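Putative short-chain dehydrogenase/reductase (PDB 5JY1) probably acts as an NAD-dependent oxidoreductase of the short-chain dehydrogenase/reductase family, perhaps reducing 3-oxoacyl groups carried on acyl carrier protein. Local coordinates at residues F149-T154 with G162-A167; R176-E181 with I187-I192. All coordinates share one frame; numbering follows the deposited sequence. Where two conformers were deposited one is given.

Overall arrangement
Both contacts use helix 162-182: contact 1 its first residues, contact 2 residues near its end. Their centres lie about 18 Å apart. Contact 1 lines the NAD pocket through F149, Y150, S151 and Y164, whereas contact 2 takes no part in that pocket and joins the helix to the strand 187-194 that follows it. The two meet where neighbouring strands run side by side: Y150 N stands 2.9 Å from I192 O, a probable hydrogen bond, and Y150 CD1 packs 3.8 Å from A191 CB. The assembly couples them again, because T154 O and N165 ND2 bond to R176 and S177 of the second subunit.

Contact 1: F149-T154 with G162-A167; sequences FYSIDT and GDYNTA. With NAD (nicotinamide-adenine-dinucleotide), chain E; ACT (acetate ion), chain H.
S151 and Y164 face each other beside the nicotinamide end of NAD, and Y164 with K168 four residues on fits the YxxxK motif of short-chain dehydrogenases; the arrangement is consistent with the family's Ser-Tyr-Lys active site. S151 CB lies 3.3 Å from Y164 OH, approaching the ring obliquely, while S151 OG sits at the ring edge, in its plane. With OG anti to the backbone N (chi1 176°), the hydroxyl stands 3.4 Å from NAD C5N and accepts a capping bond from D153 N at a nearly straight 163°.

The tightly packed part is where D153 and T154 meet N165; no direct hydrogen bond joins the segments there. N165 OD1 comes within 3.1 Å of D153 CB, and T154 CG2 rests 3.5 Å from N165 O. The D153 carboxylate and N165 amide planes stand 77° apart, so the two groups do not stack. N165 ND2 donates to A158 O of its own chain and bonds S177 OG of the second subunit, which holds the amide's orientation. T154 N and OG1 both donate to S151 O, tying the turn after S151 together.

The looser side holds a water and an acetate, the latter probably from the crystallisation liquor. The water hydrogen-bonds S151 OG, donates to the acetate, and reaches D153 OD2 only weakly; that carboxylate oxygen is also hydrogen-bonded to H161. The acetate lies close to the tyrosine hydroxyl as well, but at a separation too short to be trusted. At the far end of the ring from its backbone, Y164 OH lies 2.7 Å from NAD O2D, the ribose oxygen standing at the ring edge.

Contact 2: R176-E181 with I187-I192; sequences RSAASE and ITVNAI
V189 presses against the backbone and methyl groups of A178 and A179, with only methyls on the helix side, consistent with the close approach of the two backbones. The CA atoms of A179 and V189 are the nearest across the two segments, at 4.8 Å. V189 CG2 reaches A178 CB at 3.8 Å and A179 N at 3.7 Å, so this branch rests where one helix residue passes into the next. Its direction follows from the torsion: CG1 lies anti to the backbone N (chi1 -168°), which leaves CG2 beside that N and turned to the helix. A179 CB meets the backbone side of the same valine, 3.6 Å from V189 O and 4.1 Å from V189 CB. The side-chain packing is thus apolar, although the A179 methyl also touches a carbonyl oxygen, and no direct hydrogen bond joins the segments.

A single water supplies the polar link. It donates to both A179 O (2.7 Å) and I187 O (2.8 Å), bridging helix and strand.

Further out, M131 of helix 113-141 packs on both A178 and V189, and T175 touches V189 from one helical turn earlier. V189 N is held by T247 OG1, while the valine also pairs through its backbone with G248. L259 of the third subunit touches A179. Separately, E181 accepts from L108 N and L160 N of the second subunit.

The whole forms the return leg of a Rossmann-type beta-alpha-beta crossover: helix 162-182 carries the chain from strand 144-149 to strand 187-194, which runs parallel between strands 144-149 and 250-253, while helix 113-141 covers I187 with F135 and M138.

Contact 1: F149-T154 with G162-A167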
loop_
_atom_site.group_PDB
_atom_site.type_symbol
_atom_site.label_atom_id
_atom_site.label_comp_id
_atom_site.label_asym_id
_atom_site.label_seq_id
_atom_site.Cartn_x
_atom_site.Cartn_y
_atom_site.Cartn_z
ATOM N N PHE A 149 -4.155 14.980 8.815
ATOM C CA PHE A 149 -3.192 15.294 7.767
ATOM C C PHE A 149 -1.888 14.559 8.031
ATOM O O PHE A 149 -1.312 14.676 9.115
ATOM C CB PHE A 149 -2.945 16.800 7.670
ATOM C CG PHE A 149 -4.008 17.534 6.904
ATOM C CD1 PHE A 149 -3.929 17.651 5.531
ATOM C CD2 PHE A 149 -5.099 18.078 7.553
ATOM C CE1 PHE A 149 -4.910 18.317 4.811
ATOM C CE2 PHE A 149 -6.081 18.751 6.841
ATOM C CZ PHE A 149 -5.986 18.872 5.468
ATOM N N TYR A 150 -1.430 13.798 7.044
ATOM C CA TYR A 150 -0.109 13.196 7.148
ATOM C C TYR A 150 0.694 13.722 5.962
ATOM O O TYR A 150 0.431 14.841 5.501
ATOM C CB TYR A 150 -0.194 11.660 7.244
ATOM C CG TYR A 150 -0.452 10.885 5.964
ATOM C CD1 TYR A 150 -1.678 10.958 5.312
ATOM C CD2 TYR A 150 0.521 10.035 5.443
ATOM C CE1 TYR A 150 -1.913 10.227 4.146
ATOM C CE2 TYR A 150 0.302 9.311 4.298
ATOM C CZ TYR A 150 -0.910 9.408 3.651
ATOM O OH TYR A 150 -1.111 8.683 2.509
ATOM N N SER A 151 1.677 12.976 5.468
ATOM C CA SER A 151 2.538 13.523 4.436
ATOM C C SER A 151 3.096 12.412 3.563
ATOM O O SER A 151 3.370 11.302 4.032
ATOM C CB SER A 151 3.696 14.331 5.039
ATOM O OG SER A 151 4.584 14.774 4.018
ATOM N N ILE A 152 3.287 12.741 2.285
ATOM C CA ILE A 152 4.010 11.867 1.366
ATOM C C ILE A 152 5.410 11.555 1.883
ATOM O O ILE A 152 5.980 10.513 1.536
ATOM C CB ILE A 152 4.050 12.512 -0.040
ATOM C CG1 ILE A 152 4.636 11.551 -1.072
ATOM C CG2 ILE A 152 4.882 13.785 -0.022
ATOM C CD1 ILE A 152 4.566 12.084 -2.476
ATOM N N ASP A 153 5.976 12.431 2.727
ATOM C CA ASP A 153 7.295 12.166 3.304
ATOM C C ASP A 153 7.317 10.879 4.121
ATOM O O ASP A 153 8.376 10.245 4.245
ATOM C CB ASP A 153 7.737 13.336 4.190
ATOM C CG ASP A 153 8.148 14.572 3.397
ATOM O OD1 ASP A 153 8.189 14.542 2.141
ATOM O OD2 ASP A 153 8.465 15.580 4.058
ATOM N N THR A 154 6.178 10.489 4.716
ATOM C CA THR A 154 6.126 9.244 5.484
ATOM C C THR A 154 6.274 8.026 4.599
ATOM O O THR A 154 6.584 6.942 5.108
ATOM C CB THR A 154 4.805 9.087 6.245
ATOM O OG1 THR A 154 3.737 8.863 5.307
ATOM C CG2 THR A 154 4.501 10.315 7.056
ATOM N N GLY A 162 13.196 12.989 9.550
ATOM C CA GLY A 162 12.962 11.702 10.202
ATOM C C GLY A 162 11.942 11.754 11.330
ATOM O O GLY A 162 11.109 10.853 11.467
ATOM N N ASP A 163 11.989 12.808 12.151
ATOM C CA ASP A 163 11.034 12.922 13.254
ATOM C C ASP A 163 9.621 13.168 12.735
ATOM O O ASP A 163 8.657 12.554 13.202
ATOM C CB ASP A 163 11.472 14.033 14.224
ATOM C CG ASP A 163 11.740 15.374 13.533
ATOM O OD1 ASP A 163 12.079 15.407 12.334
ATOM O OD2 ASP A 163 11.619 16.419 14.202
ATOM N N TYR A 164 9.486 14.084 11.776
ATOM C CA TYR A 164 8.209 14.347 11.129
ATOM C C TYR A 164 7.635 13.082 10.497
ATOM O O TYR A 164 6.454 12.756 10.686
ATOM C CB TYR A 164 8.440 15.442 10.090
ATOM C CG TYR A 164 7.276 15.841 9.240
ATOM C CD1 TYR A 164 6.342 16.757 9.699
ATOM C CD2 TYR A 164 7.141 15.352 7.947
ATOM C CE1 TYR A 164 5.283 17.148 8.911
ATOM C CE2 TYR A 164 6.088 15.742 7.148
ATOM C CZ TYR A 164 5.165 16.639 7.636
ATOM O OH TYR A 164 4.111 17.037 6.850
ATOM N N ASN A 165 8.473 12.340 9.763
ATOM C CA ASN A 165 8.014 11.126 9.089
ATOM C C ASN A 165 7.493 10.102 10.085
ATOM O O ASN A 165 6.500 9.414 9.823
ATOM C CB ASN A 165 9.149 10.501 8.266
ATOM C CG ASN A 165 9.724 11.440 7.226
ATOM O OD1 ASN A 165 9.085 12.419 6.811
ATOM N ND2 ASN A 165 10.949 11.147 6.789
ATOM N N THR A 166 8.167 9.981 11.231
ATOM C CA THR A 166 7.746 9.053 12.273
ATOM C C THR A 166 6.404 9.464 12.870
ATOM O O THR A 166 5.485 8.645 12.982
ATOM C CB THR A 166 8.828 8.997 13.347
ATOM O OG1 THR A 166 10.030 8.478 12.758
ATOM C CG2 THR A 166 8.403 8.113 14.514
ATOM N N ALA A 167 6.273 10.737 13.248
ATOM C CA ALA A 167 5.038 11.192 13.887
ATOM C C ALA A 167 3.857 11.121 12.927
ATOM O O ALA A 167 2.768 10.671 13.308
ATOM C CB ALA A 167 5.214 12.616 14.415
HETATM P PA NAD E . 1.870 26.094 7.989
HETATM O O1A NAD E . 3.230 26.131 8.616
HETATM O O2A NAD E . 1.730 27.016 6.786
HETATM O O5B NAD E . 0.685 26.456 9.109
HETATM C C5B NAD E . 0.814 25.859 10.352
HETATM C C4B NAD E . -0.285 26.480 11.308
HETATM O O4B NAD E . -0.251 25.847 12.432
HETATM C C3B NAD E . 0.120 27.961 11.625
HETATM O O3B NAD E . -0.985 28.800 11.477
HETATM C C2B NAD E . 0.585 27.885 13.059
HETATM O O2B NAD E . 0.488 29.232 13.735
HETATM C C1B NAD E . -0.240 26.988 13.566
HETATM N N9A NAD E . 0.289 26.419 14.793
HETATM C C8A NAD E . 1.569 26.130 15.038
HETATM N N7A NAD E . 1.647 25.638 16.258
HETATM C C5A NAD E . 0.415 25.622 16.773
HETATM C C6A NAD E . -0.047 25.209 18.024
HETATM N N6A NAD E . 0.554 24.644 19.225
HETATM N N1A NAD E . -1.333 25.292 18.306
HETATM C C2A NAD E . -2.207 25.785 17.366
HETATM N N3A NAD E . -1.768 26.196 16.152
HETATM C C4A NAD E . -0.430 26.101 15.867
HETATM O O3 NAD E . 1.561 24.532 7.555
HETATM P PN NAD E . 1.016 23.954 6.129
HETATM O O1N NAD E . 2.156 23.960 5.123
HETATM O O2N NAD E . -0.176 24.744 5.558
HETATM O O5D NAD E . 0.604 22.373 6.403
HETATM C C5D NAD E . -0.600 22.090 7.113
HETATM C C4D NAD E . -0.744 20.546 7.322
HETATM O O4D NAD E . -0.514 19.901 6.180
HETATM C C3D NAD E . 0.339 20.078 8.300
HETATM O O3D NAD E . -0.115 19.083 9.087
HETATM C C2D NAD E . 1.452 19.554 7.360
HETATM O O2D NAD E . 2.307 18.630 8.151
HETATM C C1D NAD E . 0.778 18.964 6.394
HETATM N N1N NAD E . 1.517 18.908 5.142
HETATM C C2N NAD E . 1.630 20.007 4.349
HETATM C C3N NAD E . 2.342 19.954 3.149
HETATM C C7N NAD E . 2.478 21.170 2.262
HETATM O O7N NAD E . 2.939 21.069 1.135
HETATM N N7N NAD E . 2.076 22.439 2.729
HETATM C C4N NAD E . 2.934 18.777 2.769
HETATM C C5N NAD E . 2.819 17.682 3.549
HETATM C C6N NAD E . 2.099 17.742 4.751
HETATM C C ACT H . 5.042 20.240 5.747
HETATM O O ACT H . 5.862 19.771 4.932
HETATM O OXT ACT H . 4.582 19.429 6.580
HETATM C CH3 ACT H . 4.637 21.684 5.726
HETATM O O HOH W 1 6.143 17.054 4.038
#

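Contact 2: R176-E181 with I187-I192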
loop_
_atom_site.group_PDB
_atom_site.type_symbol
_atom_site.label_atom_id
_atom_site.label_comp_id
_atom_site.label_asym_id
_atom_site.label_seq_id
_atom_site.Cartn_x
_atom_site.Cartn_y
_atom_site.Cartn_z
ATOM N N ARG A 176 -6.594 4.906 11.193
ATOM C CA ARG A 176 -7.209 3.606 10.951
ATOM C C ARG A 176 -7.869 3.044 12.209
ATOM O O ARG A 176 -8.935 2.427 12.123
ATOM C CB ARG A 176 -6.158 2.635 10.408
ATOM C CG ARG A 176 -5.576 3.082 9.069
ATOM C CD ARG A 176 -4.465 2.135 8.647
ATOM N NE ARG A 176 -3.880 2.486 7.353
ATOM C CZ ARG A 176 -2.617 2.222 7.031
ATOM N NH1 ARG A 176 -1.817 1.622 7.911
ATOM N NH2 ARG A 176 -2.146 2.572 5.840
ATOM N N SER A 177 -7.248 3.228 13.384
ATOM C CA SER A 177 -7.817 2.683 14.612
ATOM C C SER A 177 -9.164 3.314 14.911
ATOM O O SER A 177 -10.134 2.625 15.246
ATOM C CB SER A 177 -6.869 2.923 15.795
ATOM O OG SER A 177 -5.579 2.391 15.566
ATOM N N ALA A 178 -9.233 4.636 14.822
ATOM C CA ALA A 178 -10.485 5.313 15.137
ATOM C C ALA A 178 -11.535 5.048 14.063
ATOM O O ALA A 178 -12.721 4.913 14.373
ATOM C CB ALA A 178 -10.246 6.806 15.284
ATOM N N ALA A 179 -11.121 4.959 12.799
ATOM C CA ALA A 179 -12.078 4.594 11.759
ATOM C C ALA A 179 -12.694 3.234 12.042
ATOM O O ALA A 179 -13.915 3.063 11.954
ATOM C CB ALA A 179 -11.395 4.591 10.390
ATOM N N SER A 180 -11.862 2.273 12.449
ATOM C CA SER A 180 -12.343 0.926 12.728
ATOM C C SER A 180 -13.366 0.921 13.858
ATOM O O SER A 180 -14.425 0.291 13.750
ATOM C CB SER A 180 -11.146 0.039 13.072
ATOM O OG SER A 180 -11.538 -1.239 13.526
ATOM N N GLU A 181 -13.054 1.609 14.964
ATOM C CA GLU A 181 -13.893 1.514 16.156
ATOM C C GLU A 181 -15.080 2.470 16.155
ATOM O O GLU A 181 -16.145 2.127 16.691
ATOM C CB GLU A 181 -13.056 1.771 17.416
ATOM C CG GLU A 181 -11.896 0.805 17.618
ATOM C CD GLU A 181 -11.354 0.860 19.052
ATOM O OE1 GLU A 181 -10.248 0.325 19.299
ATOM O OE2 GLU A 181 -12.048 1.440 19.919
ATOM N N ILE A 187 -19.196 7.988 12.863
ATOM C CA ILE A 187 -18.032 8.870 12.858
ATOM C C ILE A 187 -17.005 8.280 11.899
ATOM O O ILE A 187 -16.483 7.184 12.141
ATOM C CB ILE A 187 -17.423 9.031 14.259
ATOM C CG1 ILE A 187 -18.453 9.581 15.257
ATOM C CG2 ILE A 187 -16.200 9.927 14.178
ATOM C CD1 ILE A 187 -17.970 9.532 16.735
ATOM N N THR A 188 -16.697 8.994 10.825
ATOM C CA THR A 188 -15.655 8.538 9.914
ATOM C C THR A 188 -14.350 9.275 10.188
ATOM O O THR A 188 -14.337 10.389 10.720
ATOM C CB THR A 188 -16.050 8.741 8.457
ATOM O OG1 THR A 188 -16.163 10.141 8.192
ATOM C CG2 THR A 188 -17.380 8.044 8.152
ATOM N N VAL A 189 -13.238 8.629 9.841
ATOM C CA VAL A 189 -11.906 9.145 10.138
ATOM C C VAL A 189 -11.021 8.808 8.945
ATOM O O VAL A 189 -10.852 7.630 8.610
ATOM C CB VAL A 189 -11.308 8.540 11.426
ATOM C CG1 VAL A 189 -10.067 9.306 11.864
ATOM C CG2 VAL A 189 -12.332 8.492 12.575
ATOM N N ASN A 190 -10.476 9.835 8.300
ATOM C CA ASN A 190 -9.664 9.676 7.098
ATOM C C ASN A 190 -8.466 10.615 7.186
ATOM O O ASN A 190 -8.459 11.566 7.966
ATOM C CB ASN A 190 -10.498 9.964 5.839
ATOM C CG ASN A 190 -11.620 8.957 5.641
ATOM O OD1 ASN A 190 -11.385 7.831 5.187
ATOM N ND2 ASN A 190 -12.850 9.355 5.965
ATOM N N ALA A 191 -7.446 10.356 6.367
ATOM C CA ALA A 191 -6.238 11.165 6.404
ATOM C C ALA A 191 -5.884 11.637 4.999
ATOM O O ALA A 191 -5.948 10.864 4.041
ATOM C CB ALA A 191 -5.054 10.389 7.016
ATOM N N ILE A 192 -5.512 12.910 4.889
ATOM C CA ILE A 192 -5.091 13.509 3.624
ATOM C C ILE A 192 -3.591 13.754 3.676
ATOM O O ILE A 192 -3.068 14.240 4.685
ATOM C CB ILE A 192 -5.839 14.832 3.358
ATOM C CG1 ILE A 192 -7.321 14.563 3.073
ATOM C CG2 ILE A 192 -5.169 15.620 2.227
ATOM C CD1 ILE A 192 -8.146 15.841 2.942
HETATM O O HOH W 2 -15.431 5.032 10.777
#